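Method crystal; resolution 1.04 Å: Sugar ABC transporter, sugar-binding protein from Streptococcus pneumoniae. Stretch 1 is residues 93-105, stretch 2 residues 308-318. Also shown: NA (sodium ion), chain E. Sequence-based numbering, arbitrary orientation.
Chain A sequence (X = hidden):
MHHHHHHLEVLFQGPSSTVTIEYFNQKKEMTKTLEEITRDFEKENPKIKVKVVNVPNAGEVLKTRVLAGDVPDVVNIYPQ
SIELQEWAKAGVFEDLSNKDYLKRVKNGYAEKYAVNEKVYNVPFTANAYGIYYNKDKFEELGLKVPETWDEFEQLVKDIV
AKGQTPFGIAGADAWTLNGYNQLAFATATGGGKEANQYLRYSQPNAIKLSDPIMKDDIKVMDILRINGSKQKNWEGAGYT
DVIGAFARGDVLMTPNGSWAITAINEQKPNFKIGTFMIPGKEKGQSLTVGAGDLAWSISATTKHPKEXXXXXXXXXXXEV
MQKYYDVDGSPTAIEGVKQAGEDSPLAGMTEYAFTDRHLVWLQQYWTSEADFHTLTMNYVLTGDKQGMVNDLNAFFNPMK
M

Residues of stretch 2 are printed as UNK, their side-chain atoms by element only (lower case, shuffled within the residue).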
ATOM      1  N   PHE A  93     -16.247  14.772  -7.279  1.00 13.76           N
ATOM      2  CA  PHE A  93     -15.480  15.277  -6.137  1.00 13.41           C
ATOM      3  C   PHE A  93     -14.966  16.699  -6.290  1.00 14.35           C
ATOM      4  O   PHE A  93     -14.661  17.141  -7.409  1.00 15.75           O
ATOM      5  CB  PHE A  93     -14.260  14.335  -5.835  1.00 13.24           C
ATOM      6  CG  PHE A  93     -14.651  12.952  -5.473  1.00 13.50           C
ATOM      7  CD1 PHE A  93     -15.438  12.711  -4.360  1.00 13.63           C
ATOM      8  CD2 PHE A  93     -14.150  11.867  -6.211  1.00 14.36           C
ATOM      9  CE1 PHE A  93     -15.768  11.447  -3.946  1.00 13.88           C
ATOM     10  CE2 PHE A  93     -14.555  10.575  -5.843  1.00 15.21           C
ATOM     11  CZ  PHE A  93     -15.327  10.369  -4.714  1.00 13.99           C
ATOM     12  N   GLU A  94     -14.964  17.433  -5.166  1.00 13.42           N
ATOM     13  CA  GLU A  94     -14.456  18.786  -5.151  1.00 14.73           C
ATOM     14  C   GLU A  94     -12.968  18.802  -5.509  1.00 14.97           C
ATOM     15  O   GLU A  94     -12.196  17.986  -5.040  1.00 14.83           O
ATOM     16  CB  GLU A  94     -14.664  19.384  -3.779  1.00 14.66           C
ATOM     17  CG  GLU A  94     -14.281  20.863  -3.717  1.00 17.65           C
ATOM     18  CD  GLU A  94     -14.545  21.531  -2.423  1.00 16.45           C
ATOM     19  OE1 GLU A  94     -15.055  20.950  -1.484  1.00 18.27           O
ATOM     20  OE2 GLU A  94     -14.235  22.774  -2.347  1.00 18.04           O
ATOM     21  N   ASP A  95     -12.548  19.745  -6.332  1.00 14.93           N
ATOM     22  CA  ASP A  95     -11.201  20.014  -6.647  1.00 15.66           C
ATOM     23  C   ASP A  95     -10.560  20.667  -5.430  1.00 16.16           C
ATOM     24  O   ASP A  95     -10.887  21.751  -4.948  1.00 16.60           O
ATOM     25  CB  ASP A  95     -11.112  20.936  -7.918  1.00 17.88           C
ATOM     26  CG  ASP A  95      -9.700  21.351  -8.277  1.00 19.80           C
ATOM     27  OD1 ASP A  95      -8.727  20.852  -7.685  1.00 19.17           O
ATOM     28  OD2 ASP A  95      -9.590  22.169  -9.230  1.00 22.20           O
ATOM     29  N   LEU A  96      -9.605  19.936  -4.860  1.00 15.47           N
ATOM     30  CA  LEU A  96      -8.849  20.350  -3.680  1.00 14.36           C
ATOM     31  C   LEU A  96      -7.531  21.061  -3.949  1.00 17.97           C
ATOM     32  O   LEU A  96      -6.788  21.400  -3.009  1.00 17.54           O
ATOM     33  CB  LEU A  96      -8.614  19.200  -2.724  1.00 14.79           C
ATOM     34  CG  LEU A  96      -9.871  18.324  -2.416  1.00 13.06           C
ATOM     35  CD1 LEU A  96      -9.457  17.211  -1.436  1.00 14.63           C
ATOM     36  CD2 LEU A  96     -11.006  19.102  -1.793  1.00 14.50           C
ATOM     37  N   SER A  97      -7.171  21.231  -5.226  1.00 16.75           N
ATOM     38  CA  SER A  97      -5.811  21.683  -5.593  1.00 18.03           C
ATOM     39  C   SER A  97      -5.345  22.932  -4.942  1.00 18.79           C
ATOM     40  O   SER A  97      -4.134  22.992  -4.601  1.00 21.87           O
ATOM     41  CB  SER A  97      -5.757  21.922  -7.130  1.00 20.72           C
ATOM     42  OG  SER A  97      -6.155  20.771  -7.846  1.00 20.94           O
ATOM     43  N   ASN A  98      -6.265  23.868  -4.671  1.00 18.74           N
ATOM     44  CA  ASN A  98      -5.939  25.197  -4.189  1.00 19.66           C
ATOM     45  C   ASN A  98      -6.245  25.355  -2.698  1.00 18.29           C
ATOM     46  O   ASN A  98      -6.095  26.454  -2.208  1.00 22.08           O
ATOM     47  CB  ASN A  98      -6.666  26.222  -5.067  1.00 19.89           C
ATOM     48  CG  ASN A  98      -6.417  25.982  -6.519  1.00 26.08           C
ATOM     49  OD1 ASN A  98      -5.269  25.955  -6.965  1.00 33.22           O
ATOM     50  ND2 ASN A  98      -7.459  25.677  -7.247  1.00 32.72           N
ATOM     51  N   LYS A  99      -6.535  24.306  -1.959  1.00 18.03           N
ATOM     52  CA  LYS A  99      -6.843  24.366  -0.530  1.00 17.69           C
ATOM     53  C   LYS A  99      -5.581  24.606   0.178  1.00 17.10           C
ATOM     54  O   LYS A  99      -4.581  23.902  -0.029  1.00 18.59           O
ATOM     55  CB  LYS A  99      -7.465  23.077  -0.074  1.00 17.48           C
ATOM     56  CG  LYS A  99      -8.756  22.667  -0.691  1.00 18.03           C
ATOM     57  CD  LYS A  99      -9.914  23.578  -0.436  1.00 18.31           C
ATOM     58  CE  LYS A  99     -11.178  22.951  -1.003  1.00 17.78           C
ATOM     59  NZ  LYS A  99     -12.284  23.952  -0.793  1.00 18.45           N
ATOM     60  N   ASP A 100      -5.577  25.542   1.089  1.00 18.50           N
ATOM     61  CA  ASP A 100      -4.389  25.787   1.875  1.00 18.77           C
ATOM     62  C   ASP A 100      -3.967  24.533   2.664  1.00 17.13           C
ATOM     63  O   ASP A 100      -2.749  24.282   2.809  1.00 19.04           O
ATOM     64  CB  ASP A 100      -4.545  27.006   2.786  1.00 20.57           C
ATOM     65  CG  ASP A 100      -4.622  28.351   2.013  0.50 17.67           C
ATOM     66  OD1 ASP A 100      -4.318  28.462   0.814  0.50 23.80           O
ATOM     67  OD2 ASP A 100      -4.996  29.297   2.675  0.50 23.43           O
ATOM     68  N   TYR A 101      -4.914  23.776   3.162  1.00 16.13           N
ATOM     69  CA  TYR A 101      -4.584  22.637   3.978  1.00 14.99           C
ATOM     70  C   TYR A 101      -3.856  21.550   3.169  1.00 16.04           C
ATOM     71  O   TYR A 101      -3.177  20.701   3.745  1.00 15.93           O
ATOM     72  CB  TYR A 101      -5.851  22.043   4.673  1.00 16.04           C
ATOM     73  CG  TYR A 101      -6.992  21.563   3.846  1.00 14.29           C
ATOM     74  CD1 TYR A 101      -8.187  22.263   3.881  1.00 13.76           C
ATOM     75  CD2 TYR A 101      -6.915  20.450   3.051  1.00 14.55           C
ATOM     76  CE1 TYR A 101      -9.228  21.894   3.128  1.00 15.04           C
ATOM     77  CE2 TYR A 101      -7.979  19.979   2.326  1.00 13.79           C
ATOM     78  CZ  TYR A 101      -9.194  20.702   2.389  1.00 13.32           C
ATOM     79  OH  TYR A 101     -10.243  20.225   1.644  1.00 14.54           O
ATOM     80  N   LEU A 102      -3.998  21.581   1.841  1.00 15.24           N
ATOM     81  CA  LEU A 102      -3.293  20.581   1.018  1.00 17.29           C
ATOM     82  C   LEU A 102      -1.779  20.770   1.126  1.00 16.70           C
ATOM     83  O   LEU A 102      -1.032  19.774   0.940  1.00 17.27           O
ATOM     84  CB  LEU A 102      -3.811  20.599  -0.409  1.00 18.15           C
ATOM     85  CG  LEU A 102      -3.418  19.514  -1.358  1.00 18.49           C
ATOM     86  CD1 LEU A 102      -3.867  18.174  -0.836  1.00 21.72           C
ATOM     87  CD2 LEU A 102      -3.895  19.774  -2.742  1.00 19.35           C
ATOM     88  N   LYS A 103      -1.315  21.956   1.428  1.00 17.20           N
ATOM     89  CA  LYS A 103       0.092  22.216   1.549  1.00 18.87           C
ATOM     90  C   LYS A 103       0.743  21.424   2.717  1.00 17.28           C
ATOM     91  O   LYS A 103       1.965  21.305   2.806  1.00 19.40           O
ATOM     92  CB  LYS A 103       0.356  23.707   1.712  1.00 20.67           C
ATOM     93  CG  LYS A 103      -0.187  24.531   0.536  1.00 27.10           C
ATOM     94  CD  LYS A 103       0.273  24.002  -0.860  1.00 33.31           C
ATOM     95  CE  LYS A 103       1.809  23.876  -1.137  1.00 37.36           C
ATOM     96  NZ  LYS A 103       2.226  23.386  -2.575  1.00 34.68           N
ATOM     97  N   ARG A 104      -0.083  20.891   3.623  1.00 15.71           N
ATOM     98  CA  ARG A 104       0.345  20.049   4.732  1.00 14.92           C
ATOM     99  C   ARG A 104       0.693  18.627   4.309  1.00 15.80           C
ATOM    100  O   ARG A 104       1.269  17.911   5.134  1.00 16.00           O
ATOM    101  CB  ARG A 104      -0.663  20.051   5.876  1.00 14.88           C
ATOM    102  CG  ARG A 104      -0.942  21.455   6.402  1.00 15.95           C
ATOM    103  CD  ARG A 104      -2.149  21.479   7.272  1.00 15.21           C
ATOM    104  NE  ARG A 104      -2.371  22.828   7.813  1.00 17.37           N
ATOM    105  CZ  ARG A 104      -3.428  23.174   8.506  1.00 18.39           C
ATOM    106  NH1 ARG A 104      -4.346  22.259   8.737  1.00 16.00           N
ATOM    107  NH2 ARG A 104      -3.519  24.443   8.968  1.00 23.31           N
ATOM    108  N   VAL A 105       0.341  18.264   3.075  1.00 14.30           N
ATOM    109  CA  VAL A 105       0.758  16.929   2.560  1.00 14.06           C
ATOM    110  C   VAL A 105       2.169  17.080   2.008  1.00 13.98           C
ATOM    111  O   VAL A 105       2.458  18.029   1.286  1.00 16.36           O
ATOM    112  CB  VAL A 105      -0.199  16.491   1.491  1.00 14.39           C
ATOM    113  CG1 VAL A 105       0.245  15.088   0.914  1.00 15.82           C
ATOM    114  CG2 VAL A 105      -1.640  16.381   2.050  1.00 16.21           C
ATOM    115  N   UNK A 308     -17.710  20.189   5.525  1.00 12.10           N
ATOM    116  CA  UNK A 308     -16.951  19.060   4.948  1.00 12.15           C
ATOM    117  C   UNK A 308     -15.440  19.436   4.892  1.00 11.62           C
ATOM    118  O   UNK A 308     -14.590  18.655   5.238  1.00 11.96           O
ATOM    119  c   UNK A 308     -17.529  18.669   3.597  1.00 13.97           C
ATOM    120  N   UNK A 309     -15.154  20.599   4.339  1.00 12.07           N
ATOM    121  CA  UNK A 309     -13.801  21.050   4.252  1.00 12.24           C
ATOM    122  C   UNK A 309     -13.170  21.228   5.636  1.00 12.41           C
ATOM    123  O   UNK A 309     -12.008  20.930   5.837  1.00 13.14           O
ATOM    124  n   UNK A 309     -12.520  21.723   1.401  1.00 12.64           N
ATOM    125  c   UNK A 309     -13.655  22.344   3.425  1.00 12.34           C
ATOM    126  o   UNK A 309     -14.711  22.077   1.264  1.00 15.80           O
ATOM    127  c   UNK A 309     -13.633  22.039   1.947  1.00 13.44           C
ATOM    128  N   UNK A 310     -13.944  21.695   6.614  1.00 12.50           N
ATOM    129  CA  UNK A 310     -13.404  21.851   7.962  1.00 12.79           C
ATOM    130  C   UNK A 310     -13.054  20.481   8.510  1.00 12.26           C
ATOM    131  O   UNK A 310     -12.053  20.408   9.276  1.00 12.71           O
ATOM    132  c   UNK A 310     -14.450  22.549   8.878  1.00 14.68           C
ATOM    133  N   UNK A 311     -13.841  19.482   8.249  1.00 11.81           N
ATOM    134  CA  UNK A 311     -13.475  18.156   8.772  1.00 11.26           C
ATOM    135  C   UNK A 311     -12.168  17.624   8.173  1.00 10.84           C
ATOM    136  O   UNK A 311     -11.314  17.083   8.879  1.00 12.08           O
ATOM    137  c   UNK A 311     -14.272  13.351  10.367  1.00 16.24           C
ATOM    138  c   UNK A 311     -14.679  17.181   8.549  1.00 12.19           C
ATOM    139  c   UNK A 311     -14.245  13.489   9.016  1.00 13.25           C
ATOM    140  c   UNK A 311     -14.518  15.825   9.159  1.00 12.00           C
ATOM    141  c   UNK A 311     -14.382  14.714   8.388  1.00 12.40           C
ATOM    142  c   UNK A 311     -14.481  15.699  10.510  1.00 14.76           C
ATOM    143  c   UNK A 311     -14.417  14.470  11.111  1.00 16.67           C
ATOM    144  N   UNK A 312     -12.045  17.794   6.851  1.00 10.92           N
ATOM    145  CA  UNK A 312     -10.807  17.389   6.174  1.00 11.54           C
ATOM    146  C   UNK A 312      -9.607  18.205   6.735  1.00 11.62           C
ATOM    147  O   UNK A 312      -8.552  17.642   7.066  1.00 12.52           O
ATOM    148  c   UNK A 312     -12.055  16.606   4.146  1.00 11.84           C
ATOM    149  c   UNK A 312     -10.930  17.536   4.701  1.00 11.78           C
ATOM    150  c   UNK A 312      -9.606  17.206   3.973  1.00 12.88           C
ATOM    151  N   UNK A 313      -9.791  19.532   6.862  1.00 12.13           N
ATOM    152  CA  UNK A 313      -8.709  20.369   7.371  1.00 12.44           C
ATOM    153  C   UNK A 313      -8.289  19.915   8.757  1.00 12.76           C
ATOM    154  O   UNK A 313      -7.098  19.896   9.066  1.00 12.93           O
ATOM    155  c   UNK A 313      -8.026  22.755   7.795  1.00 14.88           C
ATOM    156  o   UNK A 313      -9.036  23.346   9.841  1.00 18.81           O
ATOM    157  c   UNK A 313      -7.963  23.061   9.246  1.00 16.27           C
ATOM    158  c   UNK A 313      -9.151  21.833   7.362  1.00 14.01           C
ATOM    159  o   UNK A 313      -6.838  23.170   9.773  1.00 15.91           O
ATOM    160  N   UNK A 314      -9.228  19.604   9.621  1.00 12.34           N
ATOM    161  CA  UNK A 314      -8.931  19.229  10.950  1.00 12.04           C
ATOM    162  C   UNK A 314      -7.958  18.032  10.975  1.00 12.15           C
ATOM    163  O   UNK A 314      -6.981  18.036  11.750  1.00 12.75           O
ATOM    164  c   UNK A 314     -10.256  18.839  11.720  1.00 13.44           C
ATOM    165  c   UNK A 314      -9.819  19.660  14.015  1.00 13.50           C
ATOM    166  c   UNK A 314     -10.088  18.606  13.155  1.00 12.37           C
ATOM    167  c   UNK A 314      -9.859  18.241  15.896  1.00 12.86           C
ATOM    168  c   UNK A 314     -10.143  17.176  15.055  1.00 12.66           C
ATOM    169  c   UNK A 314      -9.718  19.486  15.393  1.00 13.10           C
ATOM    170  c   UNK A 314     -10.243  17.377  13.739  1.00 12.54           C
ATOM    171  o   UNK A 314      -9.695  17.986  17.241  1.00 15.80           O
ATOM    172  N   UNK A 315      -8.213  17.036  10.119  1.00 11.75           N
ATOM    173  CA  UNK A 315      -7.361  15.858  10.108  1.00 12.68           C
ATOM    174  C   UNK A 315      -5.964  16.136   9.599  1.00 12.36           C
ATOM    175  O   UNK A 315      -5.036  15.336   9.870  1.00 15.10           O
ATOM    176  c   UNK A 315      -6.862  12.507  11.109  1.00 11.43           C
ATOM    177  c   UNK A 315      -7.456  13.357   9.461  1.00 15.19           C
ATOM    178  c   UNK A 315      -8.065  14.762   9.299  1.00 12.43           C
ATOM    179  s   UNK A 315      -7.988  12.681  11.006  1.00 19.49           S
ATOM    180  N   UNK A 316      -5.766  17.204   8.813  1.00 12.07           N
ATOM    181  CA  UNK A 316      -4.429  17.588   8.359  1.00 13.29           C
ATOM    182  C   UNK A 316      -3.558  18.269   9.444  1.00 13.06           C
ATOM    183  O   UNK A 316      -2.392  18.505   9.204  1.00 14.31           O
ATOM    184  c   UNK A 316      -5.213  17.928   5.915  1.00 13.18           C
ATOM    185  o   UNK A 316      -4.955  19.796   7.464  1.00 14.21           O
ATOM    186  c   UNK A 316      -4.459  18.450   7.122  1.00 14.60           C
ATOM    187  N   UNK A 317      -4.171  18.640  10.563  1.00 13.36           N
ATOM    188  CA  UNK A 317      -3.404  19.289  11.610  1.00 14.15           C
ATOM    189  C   UNK A 317      -2.481  18.261  12.282  1.00 14.00           C
ATOM    190  O   UNK A 317      -2.920  17.147  12.560  1.00 14.43           O
ATOM    191  c   UNK A 317      -8.001  23.047  13.364  1.00 16.54           C
ATOM    192  n   UNK A 317      -8.065  22.801  14.678  1.00 16.69           N
ATOM    193  n   UNK A 317      -8.845  23.824  12.776  1.00 15.74           N
ATOM    194  c   UNK A 317      -6.193  21.408  13.185  1.00 16.12           C
ATOM    195  c   UNK A 317      -4.347  19.849  12.673  1.00 14.00           C
ATOM    196  n   UNK A 317      -7.106  22.370  12.652  1.00 16.72           N
ATOM    197  c   UNK A 317      -5.235  20.935  12.147  1.00 14.21           C
ATOM    198  N   UNK A 318      -1.220  18.589  12.569  1.00 15.70           N
ATOM    199  CA  UNK A 318      -0.320  17.574  13.116  1.00 16.18           C
ATOM    200  C   UNK A 318      -0.760  16.981  14.363  1.00 15.33           C
ATOM    201  O   UNK A 318      -0.648  15.772  14.535  1.00 16.24           O
ATOM    202  c   UNK A 318       0.993  18.369  13.310  1.00 19.90           C
ATOM    203  c   UNK A 318       0.789  19.688  12.903  1.00 19.64           C
ATOM    204  c   UNK A 318      -0.559  19.878  12.311  1.00 17.40           C
TER
HETATM  205 NA    NA E4001       4.282  21.662   2.784  1.00 21.15          NA
HETATM  206  O   HOH W   1      -5.709  25.300  10.875  1.00 29.34           O
HETATM  207  O   HOH W   2       4.159  20.227   0.852  1.00 24.32           O
HETATM  208  O   HOH W   3       3.679  23.566   3.996  1.00 37.09           O
HETATM  209  O   HOH W   4       4.180  23.193   0.988  1.00 30.19           O

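Position 308 carries a single carbon that makes no contact with stretch 1, in a buried turn of helix; one methyl makes it Ala308, small enough for a buried place that asks for no reach.

Position 309 has two carbons, the second bearing one oxygen and one nitrogen, the pattern of a carboxamide. Its CA-to-CB bond points toward stretch 1, and its short polar end enters a pocket lined by Glu94, Lys99 and Tyr101. This is Asn309. The modeled ND2 lies 2.7 Å from Tyr101 OH, but the amide is probably turned over, and the pairing of its atoms is best left open. An amide, able both to donate and to accept, suits such mixed surroundings.

Position 310 again shows one carbon, pointing away from stretch 1: Ala310, a small helix residue where no contact is made. At 311 one carbon leads to a six-carbon ring without a heteroatom, buried and out of reach of stretch 1; this is Phe311, apolar bulk for a buried site.

Position 312 has one carbon carrying two more, and one of these branches packs against the Tyr101 ring: the beta-branched Val312. Its CG1 lies 3.6 Å from Tyr101 CE2, a compact apolar filling beside the ring.

Position 313 has three carbons, the third carrying two oxygens. Its CA lies over one face of the Tyr101 ring, and an oxygen meets Arg104. A carboxylate on a two-methylene arm is Glu313. CB is 3.6 Å from Tyr101 CD1, and the arm carries the charge past the ring to Arg104, whose NH1 donates to Glu313 OE2 at 2.8 Å in a salt bridge.

Position 314 bears a six-carbon ring with an oxygen, directed away: Tyr314, its aromatic bulk buried. Position 315 is an unbranched chain of two carbons, a sulfur and a carbon, its end leading away: Met315, likewise apolar and buried.

Position 316 has one carbon carrying a carbon and an oxygen, which meets Arg104 NH1: Thr316. Its OG1 donates to the backbone O of Glu313 at 2.7 Å and accepts from Arg104 NH1 at 2.8 Å, so a single hydroxyl serves both helix and neighbor.

Position 317 has three carbons, a nitrogen, and a carbon with two further nitrogens; its second carbon approaches Arg104 NH1. This is Arg317, with CG 3.8 Å from Arg104 NH1. Although its CA-to-CB bond points away, the extended chain reaches the Glu313 carboxylate, where a guanidinium can pair with both oxygens: NE is 3.0 Å from Glu313 OE2 and NH2 3.0 Å from Glu313 OE1. Position 318 closes three carbons onto its own nitrogen, without contacting stretch 1: Pro318, whose missing N-H costs nothing at the start of the next helix.

The contact centers on Tyr101, whose ring packs against Val312 and Glu313. Beyond it, Arg104 NH1 joins Glu313 and Thr316, while water 1 accepts from Arg104 NH2 at 3.0 Å and donates to Glu313 OE2 at 2.7 Å. Glu313, held by two arginines, thus links the segments electrostatically.

Stretch 2 (308-318) ANAFVEYMTRP
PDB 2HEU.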